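Local coordinates for hemolysin-related protein (Vibrio cholerae serotype O1, PDB 6MLT), which is a secreted, calcium-binding component of the biofilm matrix that probably binds carbohydrate and helps biofilms adhere to surfaces, at residues I73-G78 / S82-Y87; A103-D108 / Y169-G174; L110-S115 / N131-L136; I572-A577 / S581-N586. All coordinates share one frame; numbering follows the deposited sequence.

Contact 1: I73-G78 / S82-Y87; sequences IRALSG and SELWSY
Leu76 and Glu83 form a single antiparallel beta bridge, a non-hydrogen-bonded pair set between two backbone bonds. Leu84 N gives one to Ala75 O (2.9 Å) and Ser77 N the other to Ser82 O (2.7 Å). The chain therefore doubles back tightly at the end of strand 71-76. Glu83 OE2 is the polar centre. Arg74 NH1 reaches it at 2.9 Å in a salt bridge, on the syn side but tilted out of the carboxylate plane. Tyr87 OH donates to the same oxygen at 2.5 Å, on its anti lone pair. The guanidinium and carboxylate planes stand 71° apart. Arg74 NE and NH2 turn to Thr61, Phe24 O and Ser28 O. A water molecule joins Ala75 O, Trp85 N and Tyr87 OH. Glu83 OE1 turns to Ser22 and Trp19. On the apolar side Ala75 CB sits over one face of the Trp85 indole in a CH-pi contact, 3.6 Å from the centroid of its five-membered ring. Ile73 CG2 meets the six-membered ring at Trp85 CZ3 (3.6 Å); this branch is anti to the backbone N. Trp85 NE1 bonds to His128 O. The turn borders a calcium site: Leu84 packs on the ligands Asp56 and Asn41, and Gly78 N bonds to Asp56 OD1. Strand 71-76 pairs with strands 56-63 and 93-94. Strand 13-19 packs on Leu76 and Arg74, and Ile113 of strand 112-115 touches Trp85.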
loop_
_atom_site.group_PDB
_atom_site.type_symbol
_atom_site.label_atom_id
_atom_site.label_comp_id
_atom_site.label_asym_id
_atom_site.label_seq_id
_atom_site.Cartn_x
_atom_site.Cartn_y
_atom_site.Cartn_z
ATOM N N ILE A 73 -2.516 -5.043 28.221
ATOM C CA ILE A 73 -1.485 -4.704 27.247
ATOM C C ILE A 73 -0.134 -5.131 27.794
ATOM O O ILE A 73 0.214 -4.818 28.940
ATOM C CB ILE A 73 -1.491 -3.199 26.943
ATOM C CG1 ILE A 73 -2.875 -2.748 26.476
ATOM C CG2 ILE A 73 -0.439 -2.866 25.889
ATOM C CD1 ILE A 73 -3.014 -1.221 26.366
ATOM N N ARG A 74 0.637 -5.841 26.974
ATOM C CA ARG A 74 1.966 -6.294 27.352
ATOM C C ARG A 74 2.953 -5.962 26.246
ATOM O O ARG A 74 2.646 -6.125 25.062
ATOM C CB ARG A 74 1.998 -7.803 27.609
ATOM C CG ARG A 74 1.057 -8.299 28.694
ATOM C CD ARG A 74 1.371 -9.763 29.009
ATOM N NE ARG A 74 0.383 -10.416 29.871
ATOM C CZ ARG A 74 0.536 -10.660 31.170
ATOM N NH1 ARG A 74 1.634 -10.282 31.812
ATOM N NH2 ARG A 74 -0.424 -11.283 31.840
ATOM N N ALA A 75 4.140 -5.513 26.639
ATOM C CA ALA A 75 5.229 -5.236 25.713
ATOM C C ALA A 75 6.304 -6.305 25.866
ATOM O O ALA A 75 6.810 -6.526 26.973
ATOM C CB ALA A 75 5.825 -3.850 25.961
ATOM N N LEU A 76 6.662 -6.943 24.754
ATOM C CA LEU A 76 7.617 -8.048 24.735
ATOM C C LEU A 76 8.870 -7.655 23.963
ATOM O O LEU A 76 8.780 -7.145 22.841
ATOM C CB LEU A 76 6.995 -9.288 24.096
ATOM C CG LEU A 76 5.639 -9.705 24.660
ATOM C CD1 LEU A 76 5.115 -10.948 23.948
ATOM C CD2 LEU A 76 5.744 -9.933 26.162
ATOM N N SER A 77 10.034 -7.926 24.549
ATOM C CA SER A 77 11.294 -7.560 23.916
ATOM C C SER A 77 11.486 -8.318 22.609
ATOM O O SER A 77 11.330 -9.541 22.558
ATOM C CB SER A 77 12.459 -7.861 24.857
ATOM O OG SER A 77 13.692 -7.600 24.209
ATOM N N GLY A 78 11.853 -7.593 21.551
ATOM C CA GLY A 78 12.164 -8.251 20.293
ATOM C C GLY A 78 13.334 -9.208 20.384
ATOM O O GLY A 78 13.439 -10.128 19.566
ATOM N N SER A 82 11.130 -11.326 26.573
ATOM C CA SER A 82 10.939 -10.923 27.959
ATOM C C SER A 82 10.057 -9.681 28.037
ATOM O O SER A 82 10.008 -8.859 27.119
ATOM C CB SER A 82 12.287 -10.655 28.633
ATOM O OG SER A 82 12.974 -9.588 28.002
ATOM N N GLU A 83 9.339 -9.554 29.146
ATOM C CA GLU A 83 8.418 -8.440 29.302
ATOM C C GLU A 83 9.183 -7.181 29.689
ATOM O O GLU A 83 9.974 -7.184 30.640
ATOM C CB GLU A 83 7.354 -8.776 30.338
ATOM C CG GLU A 83 6.267 -9.663 29.772
ATOM C CD GLU A 83 5.342 -10.196 30.840
ATOM O OE1 GLU A 83 5.615 -11.299 31.353
ATOM O OE2 GLU A 83 4.351 -9.505 31.165
ATOM N N LEU A 84 8.963 -6.107 28.928
ATOM C CA LEU A 84 9.694 -4.859 29.124
ATOM C C LEU A 84 9.120 -3.994 30.234
ATOM O O LEU A 84 9.835 -3.134 30.759
ATOM C CB LEU A 84 9.694 -4.042 27.827
ATOM C CG LEU A 84 10.436 -4.668 26.648
ATOM C CD1 LEU A 84 10.161 -3.882 25.387
ATOM C CD2 LEU A 84 11.929 -4.707 26.941
ATOM N N TRP A 85 7.850 -4.175 30.583
ATOM C CA TRP A 85 7.163 -3.278 31.496
ATOM C C TRP A 85 7.149 -3.834 32.913
ATOM O O TRP A 85 7.185 -5.046 33.131
ATOM C CB TRP A 85 5.731 -3.036 31.024
ATOM C CG TRP A 85 5.645 -2.214 29.764
ATOM C CD1 TRP A 85 6.666 -1.554 29.134
ATOM C CD2 TRP A 85 4.473 -1.973 28.986
ATOM N NE1 TRP A 85 6.193 -0.914 28.014
ATOM C CE2 TRP A 85 4.848 -1.154 27.904
ATOM C CE3 TRP A 85 3.137 -2.368 29.101
ATOM C CZ2 TRP A 85 3.937 -0.723 26.947
ATOM C CZ3 TRP A 85 2.237 -1.937 28.151
ATOM C CH2 TRP A 85 2.641 -1.125 27.088
ATOM N N SER A 86 7.087 -2.925 33.881
ATOM C CA SER A 86 6.987 -3.306 35.282
ATOM C C SER A 86 5.554 -3.548 35.727
ATOM O O SER A 86 5.339 -4.246 36.728
ATOM C CB SER A 86 7.581 -2.212 36.165
ATOM O OG SER A 86 6.804 -1.032 36.038
ATOM N N TYR A 87 4.573 -2.972 35.030
ATOM C CA TYR A 87 3.178 -3.036 35.454
ATOM C C TYR A 87 2.996 -2.464 36.858
ATOM O O TYR A 87 2.066 -2.841 37.574
ATOM C CB TYR A 87 2.644 -4.469 35.401
ATOM C CG TYR A 87 2.906 -5.180 34.094
ATOM C CD1 TYR A 87 2.193 -4.858 32.946
ATOM C CD2 TYR A 87 3.858 -6.190 34.013
ATOM C CE1 TYR A 87 2.429 -5.519 31.753
ATOM C CE2 TYR A 87 4.099 -6.857 32.825
ATOM C CZ TYR A 87 3.385 -6.519 31.700
ATOM O OH TYR A 87 3.629 -7.182 30.518
HETATM O O HOH W 1 5.663 -5.766 29.290
#

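Contact 2: A103-D108 / Y169-G174; sequences ADLDGD and YSYESG. With NA (sodium ion), chain D.
Asp106 OD2 is gripped by a water molecule at 3.0 Å and by Lys133 in a salt bridge. The same water lies 2.8 Å from Tyr171 OH, near the plane of the ring. It is the polar link between the two segments, which share no direct hydrogen bond. The rest of the contact is apolar. Leu105 lies over one face of the Tyr171 ring, with CB 4.0 Å from the ring centroid and 19° off the normal. This is a CH-pi contact, shifted toward the rim of the ring. Leu105 CD1 adds a second touch at 3.6 Å to Tyr171 CD1. Tyr171 CG is anti to the backbone N (chi1 175°), which carries the ring out to the metal loop. That loop follows strand 101-103 and belongs to an FG-GAP-like repeat, a beta-propeller family. Its acidic residues alternate in the manner of an EF-hand-like metal loop. Asp104, Asp106 and Asp108 each give OD1 to a sodium ion, and Asp104 OD1 lies 2.4 Å from it. Leu110 and Glu112 complete the site. Asp106 thus divides its work: OD1 holds the metal and OD2 faces the water and the lysine. Gly107 N makes a weak bond to Asp104 OD1, inside the loop. The turn that carries Tyr171 has its own brace. Ser170 OG accepts from Ser173 N at 3.0 Å, an ST motif at the end of strand 167-170. Ile160 packs on Leu105, and Ile125 of strand 122-126 packs on Tyr171.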
loop_
_atom_site.group_PDB
_atom_site.type_symbol
_atom_site.label_atom_id
_atom_site.label_comp_id
_atom_site.label_asym_id
_atom_site.label_seq_id
_atom_site.Cartn_x
_atom_site.Cartn_y
_atom_site.Cartn_z
ATOM N N ALA A 103 2.560 5.042 17.735
ATOM C CA ALA A 103 3.366 5.980 16.969
ATOM C C ALA A 103 3.895 7.027 17.931
ATOM O O ALA A 103 3.394 7.171 19.049
ATOM C CB ALA A 103 2.562 6.655 15.850
ATOM N N ASP A 104 4.914 7.757 17.482
ATOM C CA ASP A 104 5.402 8.926 18.210
ATOM C C ASP A 104 4.470 10.081 17.872
ATOM O O ASP A 104 4.619 10.737 16.839
ATOM C CB ASP A 104 6.847 9.235 17.837
ATOM C CG ASP A 104 7.419 10.423 18.606
ATOM O OD1 ASP A 104 6.693 11.047 19.414
ATOM O OD2 ASP A 104 8.612 10.724 18.400
ATOM N N LEU A 105 3.491 10.319 18.742
ATOM C CA LEU A 105 2.409 11.241 18.422
ATOM C C LEU A 105 2.773 12.692 18.707
ATOM O O LEU A 105 2.261 13.593 18.033
ATOM C CB LEU A 105 1.157 10.854 19.210
ATOM C CG LEU A 105 0.563 9.480 18.883
ATOM C CD1 LEU A 105 -0.576 9.147 19.840
ATOM C CD2 LEU A 105 0.084 9.435 17.455
ATOM N N ASP A 106 3.635 12.945 19.688
ATOM C CA ASP A 106 3.991 14.306 20.067
ATOM C C ASP A 106 5.390 14.705 19.631
ATOM O O ASP A 106 5.812 15.829 19.912
ATOM C CB ASP A 106 3.846 14.494 21.584
ATOM C CG ASP A 106 4.765 13.590 22.392
ATOM O OD1 ASP A 106 5.469 12.739 21.810
ATOM O OD2 ASP A 106 4.774 13.739 23.632
ATOM N N GLY A 107 6.119 13.822 18.953
ATOM C CA GLY A 107 7.412 14.180 18.401
ATOM C C GLY A 107 8.536 14.291 19.408
ATOM O O GLY A 107 9.507 15.011 19.158
ATOM N N ASP A 108 8.443 13.592 20.540
ATOM C CA ASP A 108 9.503 13.620 21.540
ATOM C C ASP A 108 10.499 12.478 21.367
ATOM O O ASP A 108 11.391 12.318 22.205
ATOM C CB ASP A 108 8.907 13.604 22.958
ATOM C CG ASP A 108 8.276 12.270 23.333
ATOM O OD1 ASP A 108 8.206 11.359 22.481
ATOM O OD2 ASP A 108 7.848 12.141 24.503
ATOM N N TYR A 169 -10.580 11.605 16.316
ATOM C CA TYR A 169 -10.061 12.384 17.425
ATOM C C TYR A 169 -8.745 13.048 17.040
ATOM O O TYR A 169 -7.964 12.518 16.243
ATOM C CB TYR A 169 -9.825 11.500 18.653
ATOM C CG TYR A 169 -11.048 10.761 19.152
ATOM C CD1 TYR A 169 -11.538 9.646 18.479
ATOM C CD2 TYR A 169 -11.704 11.172 20.307
ATOM C CE1 TYR A 169 -12.653 8.969 18.940
ATOM C CE2 TYR A 169 -12.805 10.504 20.773
ATOM C CZ TYR A 169 -13.280 9.403 20.089
ATOM O OH TYR A 169 -14.391 8.743 20.563
ATOM N N SER A 170 -8.508 14.211 17.632
ATOM C CA SER A 170 -7.218 14.883 17.586
ATOM C C SER A 170 -6.427 14.520 18.834
ATOM O O SER A 170 -6.966 14.554 19.945
ATOM C CB SER A 170 -7.399 16.398 17.506
ATOM O OG SER A 170 -6.235 17.071 17.952
ATOM N N TYR A 171 -5.150 14.182 18.650
ATOM C CA TYR A 171 -4.295 13.892 19.797
ATOM C C TYR A 171 -4.309 15.040 20.796
ATOM O O TYR A 171 -4.298 14.821 22.014
ATOM C CB TYR A 171 -2.865 13.609 19.330
ATOM C CG TYR A 171 -1.886 13.424 20.465
ATOM C CD1 TYR A 171 -1.811 12.222 21.150
ATOM C CD2 TYR A 171 -1.040 14.452 20.854
ATOM C CE1 TYR A 171 -0.919 12.042 22.193
ATOM C CE2 TYR A 171 -0.140 14.285 21.900
ATOM C CZ TYR A 171 -0.087 13.072 22.562
ATOM O OH TYR A 171 0.796 12.882 23.605
ATOM N N GLU A 172 -4.361 16.272 20.298
ATOM C CA GLU A 172 -4.307 17.462 21.134
ATOM C C GLU A 172 -5.672 17.857 21.686
ATOM O O GLU A 172 -5.803 18.126 22.882
ATOM C CB GLU A 172 -3.712 18.631 20.342
ATOM N N SER A 173 -6.699 17.909 20.840
ATOM C CA SER A 173 -7.954 18.544 21.223
ATOM C C SER A 173 -9.104 17.566 21.422
ATOM O O SER A 173 -10.195 17.994 21.809
ATOM C CB SER A 173 -8.350 19.590 20.178
ATOM O OG SER A 173 -8.717 18.977 18.960
ATOM N N GLY A 174 -8.900 16.277 21.175
ATOM C CA GLY A 174 -9.933 15.296 21.440
ATOM C C GLY A 174 -10.910 15.108 20.295
ATOM O O GLY A 174 -10.567 15.324 19.132
HETATM NA NA NA D . 6.162 10.523 21.687
HETATM O O HOH W 2 2.176 15.126 24.422
#

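Contact 3: L110-S115 / N131-L136. With NA (sodium ion), chain D.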
loop_
_atom_site.group_PDB
_atom_site.type_symbol
_atom_site.label_atom_id
_atom_site.label_comp_id
_atom_site.label_asym_id
_atom_site.label_seq_id
_atom_site.Cartn_x
_atom_site.Cartn_y
_atom_site.Cartn_z
ATOM N N LEU A 110 9.746 9.221 21.361
ATOM C CA LEU A 110 9.308 8.036 22.081
ATOM C C LEU A 110 7.927 7.626 21.591
ATOM O O LEU A 110 7.089 8.474 21.267
ATOM C CB LEU A 110 9.267 8.294 23.589
ATOM C CG LEU A 110 10.594 8.745 24.203
ATOM C CD1 LEU A 110 10.387 9.208 25.633
ATOM C CD2 LEU A 110 11.612 7.621 24.139
ATOM N N ILE A 111 7.691 6.318 21.570
ATOM C CA ILE A 111 6.449 5.749 21.056
ATOM C C ILE A 111 5.345 5.900 22.092
ATOM O O ILE A 111 5.548 5.616 23.279
ATOM C CB ILE A 111 6.656 4.266 20.699
ATOM C CG1 ILE A 111 7.600 4.114 19.500
ATOM C CG2 ILE A 111 5.307 3.564 20.441
ATOM C CD1 ILE A 111 7.020 4.581 18.194
ATOM N N GLU A 112 4.160 6.312 21.634
ATOM C CA GLU A 112 2.924 6.251 22.405
ATOM C C GLU A 112 2.046 5.117 21.883
ATOM O O GLU A 112 2.088 4.776 20.700
ATOM C CB GLU A 112 2.139 7.567 22.321
ATOM C CG GLU A 112 2.662 8.681 23.222
ATOM C CD GLU A 112 3.833 9.435 22.622
ATOM O OE1 GLU A 112 3.809 9.702 21.400
ATOM O OE2 GLU A 112 4.781 9.763 23.375
ATOM N N ILE A 113 1.224 4.555 22.768
ATOM C CA ILE A 113 0.399 3.388 22.460
ATOM C C ILE A 113 -1.058 3.756 22.703
ATOM O O ILE A 113 -1.430 4.096 23.830
ATOM C CB ILE A 113 0.804 2.177 23.313
ATOM C CG1 ILE A 113 2.285 1.864 23.091
ATOM C CG2 ILE A 113 -0.070 0.971 22.986
ATOM C CD1 ILE A 113 2.861 0.920 24.111
ATOM N N VAL A 114 -1.884 3.656 21.661
ATOM C CA VAL A 114 -3.273 4.107 21.699
ATOM C C VAL A 114 -4.183 2.890 21.764
ATOM O O VAL A 114 -4.040 1.953 20.969
ATOM C CB VAL A 114 -3.623 4.971 20.473
ATOM C CG1 VAL A 114 -4.992 5.624 20.652
ATOM C CG2 VAL A 114 -2.559 6.019 20.227
ATOM N N SER A 115 -5.128 2.907 22.700
ATOM C CA SER A 115 -6.058 1.792 22.846
ATOM C C SER A 115 -7.275 2.244 23.639
ATOM O O SER A 115 -7.299 3.334 24.217
ATOM C CB SER A 115 -5.392 0.604 23.546
ATOM O OG SER A 115 -5.314 0.822 24.942
ATOM N N ASN A 131 2.755 3.428 30.934
ATOM C CA ASN A 131 2.056 4.299 31.861
ATOM C C ASN A 131 1.205 5.311 31.108
ATOM O O ASN A 131 1.573 5.785 30.029
ATOM C CB ASN A 131 3.049 5.022 32.765
ATOM C CG ASN A 131 3.715 4.087 33.739
ATOM O OD1 ASN A 131 3.046 3.298 34.413
ATOM N ND2 ASN A 131 5.036 4.136 33.797
ATOM N N ILE A 132 0.066 5.655 31.709
ATOM C CA ILE A 132 -0.869 6.569 31.071
ATOM C C ILE A 132 -0.200 7.919 30.870
ATOM O O ILE A 132 0.458 8.450 31.771
ATOM C CB ILE A 132 -2.152 6.700 31.909
ATOM C CG1 ILE A 132 -3.179 7.576 31.189
ATOM C CG2 ILE A 132 -1.842 7.289 33.283
ATOM C CD1 ILE A 132 -3.689 6.972 29.890
ATOM N N LYS A 133 -0.371 8.479 29.679
ATOM C CA LYS A 133 0.176 9.781 29.324
ATOM C C LYS A 133 -0.914 10.769 28.943
ATOM O O LYS A 133 -0.906 11.907 29.425
ATOM C CB LYS A 133 1.177 9.617 28.169
ATOM C CG LYS A 133 1.779 10.913 27.652
ATOM C CD LYS A 133 2.928 10.615 26.699
ATOM C CE LYS A 133 3.421 11.860 25.993
ATOM N NZ LYS A 133 4.759 11.640 25.372
ATOM N N LYS A 134 -1.853 10.363 28.088
ATOM C CA LYS A 134 -3.001 11.187 27.746
ATOM C C LYS A 134 -4.254 10.329 27.726
ATOM O O LYS A 134 -4.202 9.109 27.530
ATOM C CB LYS A 134 -2.841 11.879 26.385
ATOM C CG LYS A 134 -1.810 12.985 26.359
ATOM C CD LYS A 134 -2.097 13.999 25.245
ATOM C CE LYS A 134 -3.300 14.878 25.586
ATOM N NZ LYS A 134 -3.507 15.966 24.601
ATOM N N GLN A 135 -5.389 10.991 27.934
ATOM C CA GLN A 135 -6.697 10.376 27.796
ATOM C C GLN A 135 -7.596 11.316 27.010
ATOM O O GLN A 135 -7.545 12.537 27.190
ATOM C CB GLN A 135 -7.312 10.055 29.164
ATOM C CG GLN A 135 -6.555 8.970 29.918
ATOM C CD GLN A 135 -7.179 8.638 31.256
ATOM O OE1 GLN A 135 -7.225 9.477 32.149
ATOM N NE2 GLN A 135 -7.661 7.410 31.401
ATOM N N LEU A 136 -8.403 10.740 26.124
ATOM C CA LEU A 136 -9.366 11.483 25.316
ATOM C C LEU A 136 -10.741 10.875 25.544
ATOM O O LEU A 136 -10.931 9.671 25.338
ATOM C CB LEU A 136 -9.013 11.433 23.829
ATOM C CG LEU A 136 -7.553 11.665 23.439
ATOM C CD1 LEU A 136 -7.372 11.430 21.946
ATOM C CD2 LEU A 136 -7.089 13.061 23.829
HETATM NA NA NA D . 6.162 10.523 21.687
#
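Lys133 lays the end of its side chain obliquely across the carboxylate arm of Glu112, with Lys133 CD 4.0 Å from Glu112 CG. Its NZ donates to Glu112 OE2 at 2.7 Å in a salt bridge. The ammonium comes from above the carboxylate plane, 48° out of it. The lysine is extended along its whole length, which lets it span the gap between two strands that are not neighbours. Glu112 is instead bent at chi2 (82°), bringing its carboxylate to the sodium ion. It binds in bidentate fashion, OE1 at 2.5 Å and OE2 at 2.3 Å from the metal. Glu112 OE2 serves the metal and the lysine together, while OE1 also accepts from Leu105 N. Leu110 O adds a ligand at 2.3 Å from the sodium. Both strands belong to one four-stranded antiparallel sheet, a blade of the beta-propeller, with strand 122-126 between them. Lys133 and Lys134 form a classic beta bulge opposite Ile125. Shared with Asp106, the positive charge of Lys133 probably offsets part of the acidic charge gathered round the sodium. Lys133 also packs on Tyr171.

Contact 4: I572-A577 / S581-N586; sequences IWNQYA and SDINAN
The flat amide of Asn574 has Ile583 lying over one of its faces. Ile583 CG1 stands above the amide carbon, 3.8 Å from Asn574 CG, and Ile583 CD1 lies over the same face, on the ND2 side. Ile583 CG2 leans toward Asn574 OD1 at 3.5 Å. The amide itself is held by Asn574 ND2, which bonds to Ala102 O and to a water. That water also lies 2.9 Å from Asp582 O and so bridges the two segments. A second water links Gln575 NE2 (3.0 Å) with Asp582 OD2 (2.7 Å). No direct hydrogen bond crosses. Both segments belong to the irregular tail that follows strand 553-559. It runs against strand 36-38 and against strands 101-103 and 150-152, the edge strands that open two successive four-stranded sheets of the propeller. Ile572 meets Ile583 tip to tip. Ile572 CG1 is anti to the backbone N (chi1 -179°), which points CD1 at its partner. Ile572 CD1 and Ile583 CG1 are 3.5 Å apart, a tight carbon contact. Gln575 NE2 also donates to Ala577 O at 3.0 Å, in the plane of its own amide but well above the carbonyl plane. Gln575 OE1 accepts from Leu151 N, and Asp582 OD1 pairs with Arg196. Val38 packs on Ile572, and Ala103 on Ile583.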
loop_
_atom_site.group_PDB
_atom_site.type_symbol
_atom_site.label_atom_id
_atom_site.label_comp_id
_atom_site.label_asym_id
_atom_site.label_seq_id
_atom_site.Cartn_x
_atom_site.Cartn_y
_atom_site.Cartn_z
ATOM N N ILE A 572 8.799 -1.847 11.223
ATOM C CA ILE A 572 7.720 -1.353 12.069
ATOM C C ILE A 572 6.396 -1.828 11.489
ATOM O O ILE A 572 6.199 -1.831 10.270
ATOM C CB ILE A 572 7.779 0.188 12.182
ATOM C CG1 ILE A 572 6.667 0.712 13.090
ATOM C CG2 ILE A 572 7.697 0.843 10.803
ATOM C CD1 ILE A 572 6.927 2.129 13.581
ATOM N N TRP A 573 5.491 -2.243 12.373
ATOM C CA TRP A 573 4.129 -2.620 11.993
ATOM C C TRP A 573 3.237 -2.057 13.095
ATOM O O TRP A 573 2.931 -2.737 14.079
ATOM C CB TRP A 573 3.986 -4.126 11.844
ATOM C CG TRP A 573 2.700 -4.540 11.204
ATOM C CD1 TRP A 573 1.449 -4.409 11.726
ATOM C CD2 TRP A 573 2.542 -5.166 9.925
ATOM N NE1 TRP A 573 0.513 -4.917 10.851
ATOM C CE2 TRP A 573 1.160 -5.384 9.735
ATOM C CE3 TRP A 573 3.434 -5.561 8.922
ATOM C CZ2 TRP A 573 0.648 -5.985 8.585
ATOM C CZ3 TRP A 573 2.924 -6.160 7.777
ATOM C CH2 TRP A 573 1.540 -6.363 7.619
ATOM N N ASN A 574 2.835 -0.804 12.932
ATOM C CA ASN A 574 2.393 -0.017 14.071
ATOM C C ASN A 574 0.882 -0.008 14.258
ATOM O O ASN A 574 0.409 0.508 15.278
ATOM C CB ASN A 574 2.891 1.420 13.925
ATOM C CG ASN A 574 2.185 2.152 12.820
ATOM O OD1 ASN A 574 2.255 1.751 11.655
ATOM N ND2 ASN A 574 1.476 3.208 13.171
ATOM N N GLN A 575 0.121 -0.563 13.319
ATOM C CA GLN A 575 -1.330 -0.581 13.423
ATOM C C GLN A 575 -1.857 -1.710 12.552
ATOM O O GLN A 575 -1.149 -2.254 11.705
ATOM C CB GLN A 575 -1.940 0.772 13.021
ATOM C CG GLN A 575 -1.706 1.173 11.575
ATOM C CD GLN A 575 -2.236 2.555 11.241
ATOM O OE1 GLN A 575 -2.319 3.435 12.106
ATOM N NE2 GLN A 575 -2.574 2.762 9.979
ATOM N N TYR A 576 -3.121 -2.055 12.775
ATOM C CA TYR A 576 -3.731 -3.161 12.043
ATOM C C TYR A 576 -3.863 -2.841 10.559
ATOM O O TYR A 576 -3.717 -3.729 9.709
ATOM C CB TYR A 576 -5.093 -3.472 12.659
ATOM C CG TYR A 576 -5.776 -4.680 12.091
ATOM C CD1 TYR A 576 -6.615 -4.562 10.996
ATOM C CD2 TYR A 576 -5.603 -5.935 12.661
ATOM C CE1 TYR A 576 -7.256 -5.661 10.470
ATOM C CE2 TYR A 576 -6.247 -7.051 12.139
ATOM C CZ TYR A 576 -7.069 -6.898 11.047
ATOM O OH TYR A 576 -7.711 -7.983 10.511
ATOM N N ALA A 577 -4.155 -1.582 10.233
ATOM C CA ALA A 577 -4.276 -1.129 8.845
ATOM C C ALA A 577 -2.934 -0.595 8.338
ATOM O O ALA A 577 -2.798 0.546 7.896
ATOM C CB ALA A 577 -5.367 -0.069 8.733
ATOM N N SER A 581 2.888 3.803 4.382
ATOM C CA SER A 581 2.944 5.220 4.037
ATOM C C SER A 581 2.632 6.146 5.204
ATOM O O SER A 581 2.978 7.330 5.133
ATOM C CB SER A 581 1.985 5.512 2.887
ATOM O OG SER A 581 2.322 4.697 1.784
ATOM N N ASP A 582 1.994 5.649 6.262
ATOM C CA ASP A 582 1.596 6.485 7.387
ATOM C C ASP A 582 2.535 6.366 8.577
ATOM O O ASP A 582 2.184 6.812 9.675
ATOM C CB ASP A 582 0.167 6.142 7.819
ATOM C CG ASP A 582 -0.873 6.972 7.093
ATOM O OD1 ASP A 582 -0.601 8.167 6.841
ATOM O OD2 ASP A 582 -1.959 6.434 6.775
ATOM N N ILE A 583 3.721 5.791 8.396
ATOM C CA ILE A 583 4.649 5.637 9.510
ATOM C C ILE A 583 6.072 5.651 8.971
ATOM O O ILE A 583 6.366 5.065 7.924
ATOM C CB ILE A 583 4.339 4.348 10.309
ATOM C CG1 ILE A 583 5.093 4.340 11.638
ATOM C CG2 ILE A 583 4.675 3.098 9.493
ATOM C CD1 ILE A 583 4.547 5.313 12.653
ATOM N N ASN A 584 6.948 6.354 9.679
ATOM C CA ASN A 584 8.377 6.299 9.428
ATOM C C ASN A 584 9.016 5.239 10.323
ATOM O O ASN A 584 8.418 4.765 11.290
ATOM C CB ASN A 584 9.014 7.665 9.674
ATOM C CG ASN A 584 8.438 8.754 8.772
ATOM O OD1 ASN A 584 8.204 8.536 7.585
ATOM N ND2 ASN A 584 8.208 9.932 9.340
ATOM N N ALA A 585 10.252 4.862 9.983
ATOM C CA ALA A 585 10.920 3.785 10.712
ATOM C C ALA A 585 11.087 4.131 12.188
ATOM O O ALA A 585 10.981 3.253 13.055
ATOM C CB ALA A 585 12.275 3.485 10.074
ATOM N N ASN A 586 11.343 5.402 12.493
ATOM C CA ASN A 586 11.519 5.846 13.871
ATOM C C ASN A 586 10.200 6.069 14.607
ATOM O O ASN A 586 10.220 6.523 15.756
ATOM C CB ASN A 586 12.347 7.136 13.909
ATOM C CG ASN A 586 11.678 8.288 13.181
ATOM O OD1 ASN A 586 10.523 8.196 12.765
ATOM N ND2 ASN A 586 12.405 9.391 13.032
HETATM O O HOH W 3 0.325 5.319 11.245
HETATM O O HOH W 4 -3.178 5.479 8.971
#

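Contacts 1 and 4 are buried, whereas contacts 2 and 3 are only partly so. Contact 3 is nested within the loop closed by contact 2. Their centres are about 9 Å apart, they share one sodium ion, and the Asp106-Lys133 salt bridge joins them. Contact 1 alone pairs its backbones directly; its charged cluster and indole packing include no metal ligand. It meets contact 3 where Trp85 packs on Ile113 and Ile73 on Ser115. Contact 4 relies on isoleucine packing and bridging waters, and reaches contact 2 through Ile583 and Ala103. Contact 3 is almost wholly ionic, while contact 2 mixes ring packing with a water bridge.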